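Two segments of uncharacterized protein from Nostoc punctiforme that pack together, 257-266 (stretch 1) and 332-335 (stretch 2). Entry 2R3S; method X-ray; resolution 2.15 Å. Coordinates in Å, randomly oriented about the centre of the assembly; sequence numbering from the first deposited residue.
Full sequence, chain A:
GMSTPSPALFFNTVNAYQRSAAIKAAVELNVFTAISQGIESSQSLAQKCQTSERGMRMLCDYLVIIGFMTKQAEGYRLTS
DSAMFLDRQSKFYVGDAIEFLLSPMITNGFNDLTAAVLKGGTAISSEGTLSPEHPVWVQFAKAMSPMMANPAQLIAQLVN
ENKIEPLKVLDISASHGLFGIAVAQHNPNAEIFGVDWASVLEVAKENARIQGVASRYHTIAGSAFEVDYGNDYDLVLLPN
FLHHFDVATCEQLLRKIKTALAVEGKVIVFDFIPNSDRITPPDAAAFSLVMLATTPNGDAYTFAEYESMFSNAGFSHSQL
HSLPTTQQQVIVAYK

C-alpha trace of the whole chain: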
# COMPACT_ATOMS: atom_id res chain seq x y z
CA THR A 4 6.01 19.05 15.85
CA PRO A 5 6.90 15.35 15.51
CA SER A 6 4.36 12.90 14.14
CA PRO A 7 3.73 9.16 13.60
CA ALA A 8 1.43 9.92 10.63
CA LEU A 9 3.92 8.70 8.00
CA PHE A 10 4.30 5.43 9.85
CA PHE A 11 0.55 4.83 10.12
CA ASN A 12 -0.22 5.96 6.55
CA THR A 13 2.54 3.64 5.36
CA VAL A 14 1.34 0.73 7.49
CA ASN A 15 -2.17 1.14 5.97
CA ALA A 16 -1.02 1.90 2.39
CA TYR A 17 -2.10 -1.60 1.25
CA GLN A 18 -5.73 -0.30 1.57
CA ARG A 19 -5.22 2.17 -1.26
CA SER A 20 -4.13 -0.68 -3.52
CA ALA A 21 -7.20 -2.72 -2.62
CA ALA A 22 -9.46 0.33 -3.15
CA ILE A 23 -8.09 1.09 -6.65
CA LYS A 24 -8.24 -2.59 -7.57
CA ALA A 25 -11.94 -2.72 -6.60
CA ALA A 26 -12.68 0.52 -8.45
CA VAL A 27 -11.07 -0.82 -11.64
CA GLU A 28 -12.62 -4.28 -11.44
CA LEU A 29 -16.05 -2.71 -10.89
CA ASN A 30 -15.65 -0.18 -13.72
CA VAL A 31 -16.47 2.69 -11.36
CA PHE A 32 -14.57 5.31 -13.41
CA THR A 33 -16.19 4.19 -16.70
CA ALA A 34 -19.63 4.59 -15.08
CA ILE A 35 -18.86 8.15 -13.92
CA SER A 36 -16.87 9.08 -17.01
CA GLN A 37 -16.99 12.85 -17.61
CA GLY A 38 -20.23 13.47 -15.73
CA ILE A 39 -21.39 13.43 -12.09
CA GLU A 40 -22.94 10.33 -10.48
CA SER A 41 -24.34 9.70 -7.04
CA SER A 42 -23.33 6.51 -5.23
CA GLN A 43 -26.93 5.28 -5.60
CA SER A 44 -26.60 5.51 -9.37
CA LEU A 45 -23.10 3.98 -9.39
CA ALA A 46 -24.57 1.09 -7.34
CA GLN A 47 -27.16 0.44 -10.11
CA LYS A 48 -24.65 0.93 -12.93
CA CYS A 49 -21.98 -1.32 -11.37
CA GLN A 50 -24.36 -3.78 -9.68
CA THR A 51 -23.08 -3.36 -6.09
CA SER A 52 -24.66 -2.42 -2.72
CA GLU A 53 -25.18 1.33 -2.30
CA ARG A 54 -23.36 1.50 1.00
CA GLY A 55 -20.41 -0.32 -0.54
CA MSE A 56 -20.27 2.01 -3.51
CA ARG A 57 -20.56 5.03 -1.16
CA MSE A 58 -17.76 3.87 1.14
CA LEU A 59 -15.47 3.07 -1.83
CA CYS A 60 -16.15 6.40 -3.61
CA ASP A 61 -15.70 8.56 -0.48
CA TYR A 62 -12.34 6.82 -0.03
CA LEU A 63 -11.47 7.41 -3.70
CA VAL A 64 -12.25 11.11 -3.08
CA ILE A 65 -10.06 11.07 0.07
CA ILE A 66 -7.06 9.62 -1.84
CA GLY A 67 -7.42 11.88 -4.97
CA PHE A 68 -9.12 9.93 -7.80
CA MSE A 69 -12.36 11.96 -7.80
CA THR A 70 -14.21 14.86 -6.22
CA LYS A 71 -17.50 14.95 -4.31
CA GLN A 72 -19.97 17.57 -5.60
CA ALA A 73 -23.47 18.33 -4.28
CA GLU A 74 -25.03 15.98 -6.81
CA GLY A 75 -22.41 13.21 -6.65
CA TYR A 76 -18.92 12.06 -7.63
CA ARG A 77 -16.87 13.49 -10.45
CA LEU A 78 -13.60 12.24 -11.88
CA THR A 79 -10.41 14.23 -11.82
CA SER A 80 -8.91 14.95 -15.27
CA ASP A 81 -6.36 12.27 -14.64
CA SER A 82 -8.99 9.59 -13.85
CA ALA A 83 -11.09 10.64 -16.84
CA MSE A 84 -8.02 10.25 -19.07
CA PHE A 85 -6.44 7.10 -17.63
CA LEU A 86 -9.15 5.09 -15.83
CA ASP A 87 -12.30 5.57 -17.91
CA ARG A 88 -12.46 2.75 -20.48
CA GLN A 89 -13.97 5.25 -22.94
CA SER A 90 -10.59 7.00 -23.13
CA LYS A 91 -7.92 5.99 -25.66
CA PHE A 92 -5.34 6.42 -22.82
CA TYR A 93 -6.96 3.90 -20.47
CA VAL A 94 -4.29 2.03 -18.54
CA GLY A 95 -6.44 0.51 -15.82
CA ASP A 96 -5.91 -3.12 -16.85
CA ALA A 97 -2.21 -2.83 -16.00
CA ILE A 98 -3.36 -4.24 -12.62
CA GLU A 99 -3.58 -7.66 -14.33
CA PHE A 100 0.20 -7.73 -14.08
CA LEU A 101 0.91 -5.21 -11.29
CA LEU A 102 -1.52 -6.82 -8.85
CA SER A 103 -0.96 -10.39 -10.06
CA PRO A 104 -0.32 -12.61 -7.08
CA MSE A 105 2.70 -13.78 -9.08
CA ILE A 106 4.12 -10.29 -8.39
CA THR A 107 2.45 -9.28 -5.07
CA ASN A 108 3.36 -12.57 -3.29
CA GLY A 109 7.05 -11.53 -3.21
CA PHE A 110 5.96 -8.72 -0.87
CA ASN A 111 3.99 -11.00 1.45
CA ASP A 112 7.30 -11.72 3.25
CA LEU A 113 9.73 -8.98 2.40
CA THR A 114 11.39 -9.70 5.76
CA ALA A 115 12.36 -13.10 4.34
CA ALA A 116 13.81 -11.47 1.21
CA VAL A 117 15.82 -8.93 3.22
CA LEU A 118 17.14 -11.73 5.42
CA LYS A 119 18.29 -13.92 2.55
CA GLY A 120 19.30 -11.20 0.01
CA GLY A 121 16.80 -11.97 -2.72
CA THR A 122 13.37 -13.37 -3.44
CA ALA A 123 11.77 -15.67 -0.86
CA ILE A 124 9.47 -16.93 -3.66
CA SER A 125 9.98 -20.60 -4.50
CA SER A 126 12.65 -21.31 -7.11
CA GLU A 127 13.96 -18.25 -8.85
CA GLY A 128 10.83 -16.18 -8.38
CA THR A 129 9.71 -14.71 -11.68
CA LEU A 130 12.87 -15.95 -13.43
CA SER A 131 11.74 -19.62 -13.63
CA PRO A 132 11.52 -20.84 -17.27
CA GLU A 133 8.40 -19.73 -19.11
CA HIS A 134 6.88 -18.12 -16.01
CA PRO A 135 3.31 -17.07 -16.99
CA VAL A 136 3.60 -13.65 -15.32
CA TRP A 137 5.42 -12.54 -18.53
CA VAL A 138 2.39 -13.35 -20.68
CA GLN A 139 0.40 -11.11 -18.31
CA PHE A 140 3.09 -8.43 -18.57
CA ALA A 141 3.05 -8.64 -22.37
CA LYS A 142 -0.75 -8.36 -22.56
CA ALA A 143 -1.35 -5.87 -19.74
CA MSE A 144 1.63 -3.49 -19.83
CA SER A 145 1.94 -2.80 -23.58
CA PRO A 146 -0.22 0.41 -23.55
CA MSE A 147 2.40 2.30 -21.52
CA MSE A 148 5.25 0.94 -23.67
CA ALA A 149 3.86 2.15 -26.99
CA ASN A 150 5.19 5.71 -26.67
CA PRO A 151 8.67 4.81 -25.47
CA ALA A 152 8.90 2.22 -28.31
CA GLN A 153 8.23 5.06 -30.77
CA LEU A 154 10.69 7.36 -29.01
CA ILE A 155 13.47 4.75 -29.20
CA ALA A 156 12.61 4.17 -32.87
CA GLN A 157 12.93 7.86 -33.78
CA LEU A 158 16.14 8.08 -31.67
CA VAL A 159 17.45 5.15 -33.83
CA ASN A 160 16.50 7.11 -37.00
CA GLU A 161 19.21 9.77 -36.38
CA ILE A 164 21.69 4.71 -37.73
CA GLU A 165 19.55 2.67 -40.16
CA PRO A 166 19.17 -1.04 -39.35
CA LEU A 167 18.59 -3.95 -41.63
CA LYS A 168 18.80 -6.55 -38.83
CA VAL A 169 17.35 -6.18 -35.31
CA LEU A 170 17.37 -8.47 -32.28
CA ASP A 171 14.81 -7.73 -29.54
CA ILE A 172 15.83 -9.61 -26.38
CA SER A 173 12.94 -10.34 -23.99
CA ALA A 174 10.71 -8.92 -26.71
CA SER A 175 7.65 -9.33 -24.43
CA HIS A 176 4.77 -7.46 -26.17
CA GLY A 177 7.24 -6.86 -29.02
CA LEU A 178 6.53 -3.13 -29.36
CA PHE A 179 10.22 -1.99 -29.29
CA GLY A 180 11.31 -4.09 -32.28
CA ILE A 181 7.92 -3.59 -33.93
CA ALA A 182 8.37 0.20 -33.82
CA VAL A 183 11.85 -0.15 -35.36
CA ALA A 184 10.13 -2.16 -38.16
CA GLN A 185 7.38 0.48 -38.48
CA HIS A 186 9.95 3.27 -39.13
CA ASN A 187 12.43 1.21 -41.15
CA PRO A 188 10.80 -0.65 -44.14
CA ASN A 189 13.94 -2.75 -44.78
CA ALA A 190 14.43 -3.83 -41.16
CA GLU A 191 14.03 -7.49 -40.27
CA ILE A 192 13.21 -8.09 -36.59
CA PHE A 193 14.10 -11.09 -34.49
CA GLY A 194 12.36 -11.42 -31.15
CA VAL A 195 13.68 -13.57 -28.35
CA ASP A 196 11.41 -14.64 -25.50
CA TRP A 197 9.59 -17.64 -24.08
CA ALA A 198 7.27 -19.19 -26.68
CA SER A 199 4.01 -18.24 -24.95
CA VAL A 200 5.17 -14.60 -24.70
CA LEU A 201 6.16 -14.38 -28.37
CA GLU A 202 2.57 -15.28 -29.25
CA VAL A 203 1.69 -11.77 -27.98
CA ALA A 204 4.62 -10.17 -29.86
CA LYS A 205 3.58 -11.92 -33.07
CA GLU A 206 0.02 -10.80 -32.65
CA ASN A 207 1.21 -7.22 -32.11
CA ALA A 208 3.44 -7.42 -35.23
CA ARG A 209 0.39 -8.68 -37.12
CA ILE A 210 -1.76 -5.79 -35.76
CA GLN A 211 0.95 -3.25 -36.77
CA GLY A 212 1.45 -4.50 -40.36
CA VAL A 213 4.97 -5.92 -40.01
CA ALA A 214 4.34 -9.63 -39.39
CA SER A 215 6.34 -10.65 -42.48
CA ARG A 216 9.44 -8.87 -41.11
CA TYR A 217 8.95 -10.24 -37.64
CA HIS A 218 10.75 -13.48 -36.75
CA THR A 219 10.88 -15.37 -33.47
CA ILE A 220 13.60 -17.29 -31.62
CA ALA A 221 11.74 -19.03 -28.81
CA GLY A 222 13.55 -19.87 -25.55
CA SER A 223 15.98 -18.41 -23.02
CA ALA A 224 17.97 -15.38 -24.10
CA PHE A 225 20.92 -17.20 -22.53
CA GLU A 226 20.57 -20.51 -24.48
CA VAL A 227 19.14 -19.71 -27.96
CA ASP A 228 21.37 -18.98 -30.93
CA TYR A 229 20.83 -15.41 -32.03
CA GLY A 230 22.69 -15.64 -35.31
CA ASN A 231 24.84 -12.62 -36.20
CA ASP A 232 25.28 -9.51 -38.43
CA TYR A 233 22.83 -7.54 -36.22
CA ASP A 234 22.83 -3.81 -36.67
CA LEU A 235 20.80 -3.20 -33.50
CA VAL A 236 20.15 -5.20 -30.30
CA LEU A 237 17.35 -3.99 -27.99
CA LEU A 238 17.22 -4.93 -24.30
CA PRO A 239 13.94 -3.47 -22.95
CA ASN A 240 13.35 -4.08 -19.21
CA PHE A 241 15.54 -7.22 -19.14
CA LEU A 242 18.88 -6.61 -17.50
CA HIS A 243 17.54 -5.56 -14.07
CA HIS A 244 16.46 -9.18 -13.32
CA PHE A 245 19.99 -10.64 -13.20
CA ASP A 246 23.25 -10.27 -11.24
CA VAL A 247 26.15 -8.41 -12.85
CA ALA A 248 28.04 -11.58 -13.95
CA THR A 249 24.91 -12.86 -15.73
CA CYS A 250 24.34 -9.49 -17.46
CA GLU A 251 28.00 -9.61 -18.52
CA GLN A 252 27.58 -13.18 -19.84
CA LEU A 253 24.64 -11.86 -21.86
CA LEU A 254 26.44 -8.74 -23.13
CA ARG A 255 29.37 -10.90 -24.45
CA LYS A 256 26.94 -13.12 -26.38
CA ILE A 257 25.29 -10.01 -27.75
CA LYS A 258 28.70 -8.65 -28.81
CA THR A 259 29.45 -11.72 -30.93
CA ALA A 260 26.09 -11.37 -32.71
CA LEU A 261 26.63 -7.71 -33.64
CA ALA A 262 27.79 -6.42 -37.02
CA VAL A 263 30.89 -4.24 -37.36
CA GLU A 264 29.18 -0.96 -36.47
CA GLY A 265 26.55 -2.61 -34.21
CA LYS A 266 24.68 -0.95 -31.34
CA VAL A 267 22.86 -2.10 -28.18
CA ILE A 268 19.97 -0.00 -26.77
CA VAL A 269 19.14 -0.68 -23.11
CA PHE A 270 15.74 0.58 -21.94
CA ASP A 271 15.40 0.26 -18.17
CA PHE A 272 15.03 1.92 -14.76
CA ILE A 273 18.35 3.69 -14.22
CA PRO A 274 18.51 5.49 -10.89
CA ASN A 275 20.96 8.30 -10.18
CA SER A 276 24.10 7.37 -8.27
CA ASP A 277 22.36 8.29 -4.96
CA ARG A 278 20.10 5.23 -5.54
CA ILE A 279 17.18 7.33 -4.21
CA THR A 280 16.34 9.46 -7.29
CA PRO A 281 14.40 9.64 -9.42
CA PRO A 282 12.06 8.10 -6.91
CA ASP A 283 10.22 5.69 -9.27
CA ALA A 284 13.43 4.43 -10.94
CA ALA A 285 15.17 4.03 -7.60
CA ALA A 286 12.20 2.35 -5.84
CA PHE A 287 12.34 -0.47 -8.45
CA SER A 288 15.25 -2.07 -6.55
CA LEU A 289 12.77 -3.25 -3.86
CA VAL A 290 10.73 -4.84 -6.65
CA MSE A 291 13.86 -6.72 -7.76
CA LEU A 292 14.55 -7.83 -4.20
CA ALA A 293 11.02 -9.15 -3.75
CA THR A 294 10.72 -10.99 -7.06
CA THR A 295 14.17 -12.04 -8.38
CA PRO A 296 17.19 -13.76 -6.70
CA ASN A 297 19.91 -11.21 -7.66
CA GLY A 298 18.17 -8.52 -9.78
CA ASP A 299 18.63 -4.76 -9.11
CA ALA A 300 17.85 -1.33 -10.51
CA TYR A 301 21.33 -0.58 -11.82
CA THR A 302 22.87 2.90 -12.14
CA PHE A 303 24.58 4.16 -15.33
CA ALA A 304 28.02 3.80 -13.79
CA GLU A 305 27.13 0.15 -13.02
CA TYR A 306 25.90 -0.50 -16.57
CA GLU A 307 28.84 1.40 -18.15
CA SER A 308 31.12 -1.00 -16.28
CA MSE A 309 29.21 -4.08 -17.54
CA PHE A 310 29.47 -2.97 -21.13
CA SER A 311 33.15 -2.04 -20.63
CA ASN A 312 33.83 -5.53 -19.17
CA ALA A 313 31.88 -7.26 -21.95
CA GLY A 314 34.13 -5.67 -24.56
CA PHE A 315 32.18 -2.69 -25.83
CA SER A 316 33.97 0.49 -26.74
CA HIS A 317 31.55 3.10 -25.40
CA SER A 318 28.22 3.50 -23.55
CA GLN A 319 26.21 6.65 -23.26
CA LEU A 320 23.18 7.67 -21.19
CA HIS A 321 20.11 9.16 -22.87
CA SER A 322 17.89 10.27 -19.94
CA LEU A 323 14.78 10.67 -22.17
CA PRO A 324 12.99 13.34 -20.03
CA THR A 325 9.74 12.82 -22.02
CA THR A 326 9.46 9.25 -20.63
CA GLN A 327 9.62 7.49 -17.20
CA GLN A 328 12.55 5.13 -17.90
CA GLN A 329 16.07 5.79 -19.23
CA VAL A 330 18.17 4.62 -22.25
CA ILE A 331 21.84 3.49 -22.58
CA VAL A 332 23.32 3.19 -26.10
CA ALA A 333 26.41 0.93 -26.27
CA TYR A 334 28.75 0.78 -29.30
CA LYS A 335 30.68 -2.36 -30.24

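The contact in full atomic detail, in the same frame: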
# COMPACT_ATOMS: atom_id res chain seq x y z
N ILE A 257 25.82 -11.04 -26.88
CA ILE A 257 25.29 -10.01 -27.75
C ILE A 257 26.40 -9.45 -28.63
O ILE A 257 26.16 -9.17 -29.81
CB ILE A 257 24.61 -8.89 -26.93
CG1 ILE A 257 23.31 -9.42 -26.31
CG2 ILE A 257 24.35 -7.68 -27.81
CD1 ILE A 257 22.64 -8.51 -25.31
N LYS A 258 27.59 -9.28 -28.06
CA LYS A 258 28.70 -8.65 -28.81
C LYS A 258 29.07 -9.48 -30.04
O LYS A 258 29.22 -8.95 -31.13
CB LYS A 258 29.94 -8.43 -27.95
CG LYS A 258 30.90 -7.45 -28.61
CD LYS A 258 32.28 -7.43 -28.00
CE LYS A 258 33.16 -6.44 -28.78
NZ LYS A 258 34.59 -6.54 -28.41
N THR A 259 29.20 -10.79 -29.84
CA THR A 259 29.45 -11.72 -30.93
C THR A 259 28.44 -11.58 -32.08
O THR A 259 28.81 -11.57 -33.24
CB THR A 259 29.40 -13.15 -30.41
OG1 THR A 259 30.29 -13.29 -29.29
CG2 THR A 259 29.75 -14.10 -31.53
N ALA A 260 27.17 -11.44 -31.73
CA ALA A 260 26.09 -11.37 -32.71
C ALA A 260 26.02 -10.04 -33.45
O ALA A 260 25.35 -9.95 -34.47
CB ALA A 260 24.76 -11.68 -32.03
N LEU A 261 26.71 -9.02 -32.98
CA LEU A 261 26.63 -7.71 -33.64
C LEU A 261 27.45 -7.64 -34.91
O LEU A 261 28.48 -8.31 -35.02
CB LEU A 261 27.09 -6.57 -32.71
CG LEU A 261 26.16 -6.10 -31.58
CD1 LEU A 261 26.98 -5.22 -30.62
CD2 LEU A 261 24.93 -5.36 -32.12
N ALA A 262 27.00 -6.82 -35.86
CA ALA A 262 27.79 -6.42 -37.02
C ALA A 262 28.88 -5.42 -36.62
O ALA A 262 28.92 -4.94 -35.49
CB ALA A 262 26.90 -5.79 -38.09
N VAL A 263 29.73 -5.09 -37.59
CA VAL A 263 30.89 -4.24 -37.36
C VAL A 263 30.55 -2.98 -36.60
O VAL A 263 31.19 -2.67 -35.59
CB VAL A 263 31.56 -3.86 -38.71
CG1 VAL A 263 32.65 -2.78 -38.51
CG2 VAL A 263 32.15 -5.12 -39.36
N GLU A 264 29.55 -2.25 -37.07
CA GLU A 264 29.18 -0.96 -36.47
C GLU A 264 27.90 -1.11 -35.59
O GLU A 264 27.07 -0.19 -35.49
CB GLU A 264 28.97 0.07 -37.60
CG GLU A 264 29.82 1.30 -37.51
CD GLU A 264 31.22 1.05 -38.00
OE2 GLU A 264 32.16 1.58 -37.37
N GLY A 265 27.76 -2.26 -34.94
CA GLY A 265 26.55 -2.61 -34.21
C GLY A 265 26.34 -1.83 -32.92
O GLY A 265 27.30 -1.30 -32.34
N LYS A 266 25.08 -1.75 -32.50
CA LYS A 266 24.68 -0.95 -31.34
C LYS A 266 23.69 -1.70 -30.46
O LYS A 266 22.81 -2.39 -30.96
CB LYS A 266 24.07 0.37 -31.81
CG LYS A 266 25.10 1.46 -31.96
CD LYS A 266 24.70 2.59 -32.91
CE LYS A 266 25.66 2.67 -34.10
NZ LYS A 266 25.33 3.77 -35.06
N VAL A 332 22.81 3.71 -24.83
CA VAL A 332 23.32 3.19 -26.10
C VAL A 332 24.77 2.75 -25.93
O VAL A 332 25.60 3.54 -25.46
CB VAL A 332 23.23 4.21 -27.22
CG1 VAL A 332 23.78 3.63 -28.52
CG2 VAL A 332 21.76 4.68 -27.37
N ALA A 333 25.05 1.48 -26.26
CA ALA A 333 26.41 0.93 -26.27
C ALA A 333 26.84 0.71 -27.72
O ALA A 333 26.01 0.42 -28.57
CB ALA A 333 26.48 -0.35 -25.51
N TYR A 334 28.14 0.88 -27.97
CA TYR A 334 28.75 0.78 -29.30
C TYR A 334 29.79 -0.32 -29.22
O TYR A 334 30.57 -0.37 -28.26
CB TYR A 334 29.43 2.09 -29.69
CG TYR A 334 28.45 3.23 -29.74
CD1 TYR A 334 28.08 3.91 -28.57
CD2 TYR A 334 27.87 3.61 -30.94
CE1 TYR A 334 27.14 4.97 -28.61
CE2 TYR A 334 26.94 4.65 -31.00
CZ TYR A 334 26.58 5.33 -29.83
OH TYR A 334 25.66 6.38 -29.90
N LYS A 335 29.77 -1.20 -30.21
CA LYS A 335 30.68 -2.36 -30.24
C LYS A 335 32.14 -1.88 -30.19
O LYS A 335 32.45 -0.80 -30.70
CB LYS A 335 30.45 -3.17 -31.53
CG LYS A 335 30.89 -4.62 -31.46
CD LYS A 335 30.93 -5.27 -32.84
CE LYS A 335 31.19 -6.75 -32.75
NZ LYS A 335 31.12 -7.38 -34.08
OXT LYS A 335 33.02 -2.56 -29.62
O HOH W 1 29.09 0.54 -32.95

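A chain terminus is often fastened by a combination of sheet pairing and one long side chain that reaches back into the fold, and the end of this Nostoc punctiforme protein is a clear example. The two stretches bury 416 Å² between them, and the final residue, Lys335, covers the largest share, followed by Lys266 and Lys258.

Lys335 binds at both its backbone and its tip. Its amide N donates a hydrogen bond to Gly265 O at 3.3 Å, with a nearly straight N-H...O angle of 163°. A water reinforces this point: it donates to Gly265 O over 2.6 Å and accepts a weak hydrogen bond from Lys335 N at 3.3 Å. The CA-to-CB bond points toward stretch 1, and all four chi angles are t, so the side chain runs out at full length. Its methylenes pass over the end of the helix and the turn that follows: Lys335 CE lies 3.4 Å from Lys258 O, Lys335 CD lies 3.3 Å from Ala262 O, and Lys335 CG packs 4.0 Å from Leu261 CD1. At the tip, Lys335 NZ donates a hydrogen bond to Leu261 O at 3.0 Å. Lysine suits this place because it offers an aliphatic stem for packing and a charged donor for a backbone carbonyl. Lys258, also extended with all four chi angles t, lays its own stem against this one, Lys258 CE lying 4.0 Å from Lys335 CG. Lys258 NZ lies 4.4 Å from Lys335 OXT, too far for a salt bridge, although the opposite charges are favourably placed.

The surface that receives this side chain is shaped by backbone. Leu261 N bonds to Lys258 O at 3.1 Å, and a type I turn from Ala262 to Gly265 is closed by Gly265 N donating to Ala262 O at 3.0 Å. Glycine fits at 265, since an ideal CB there would come within 2.7 Å of Leu261 CD2. Leu261 itself is buried and directs its CA-to-CB bond toward stretch 2.

Beyond the turn, Lys266 and Tyr334 form an antiparallel, non-hydrogen-bonded pair, their CA atoms 4.9 Å apart. Both side chains therefore lie on the same face of the sheet, and the contact between them is apolar: Lys266 CD approaches Tyr334 CE2 to 3.6 Å, meeting the ring obliquely. Lys266 CG also lies 4.3 Å from Val332 CG1, which extends the hydrophobic patch to a buried valine. The backbone contributes once more through a CA-H...O contact, Lys266 CA to Ala333 O at 3.4 Å. As so often with lysine at a partly exposed strand position, the methylenes do the packing.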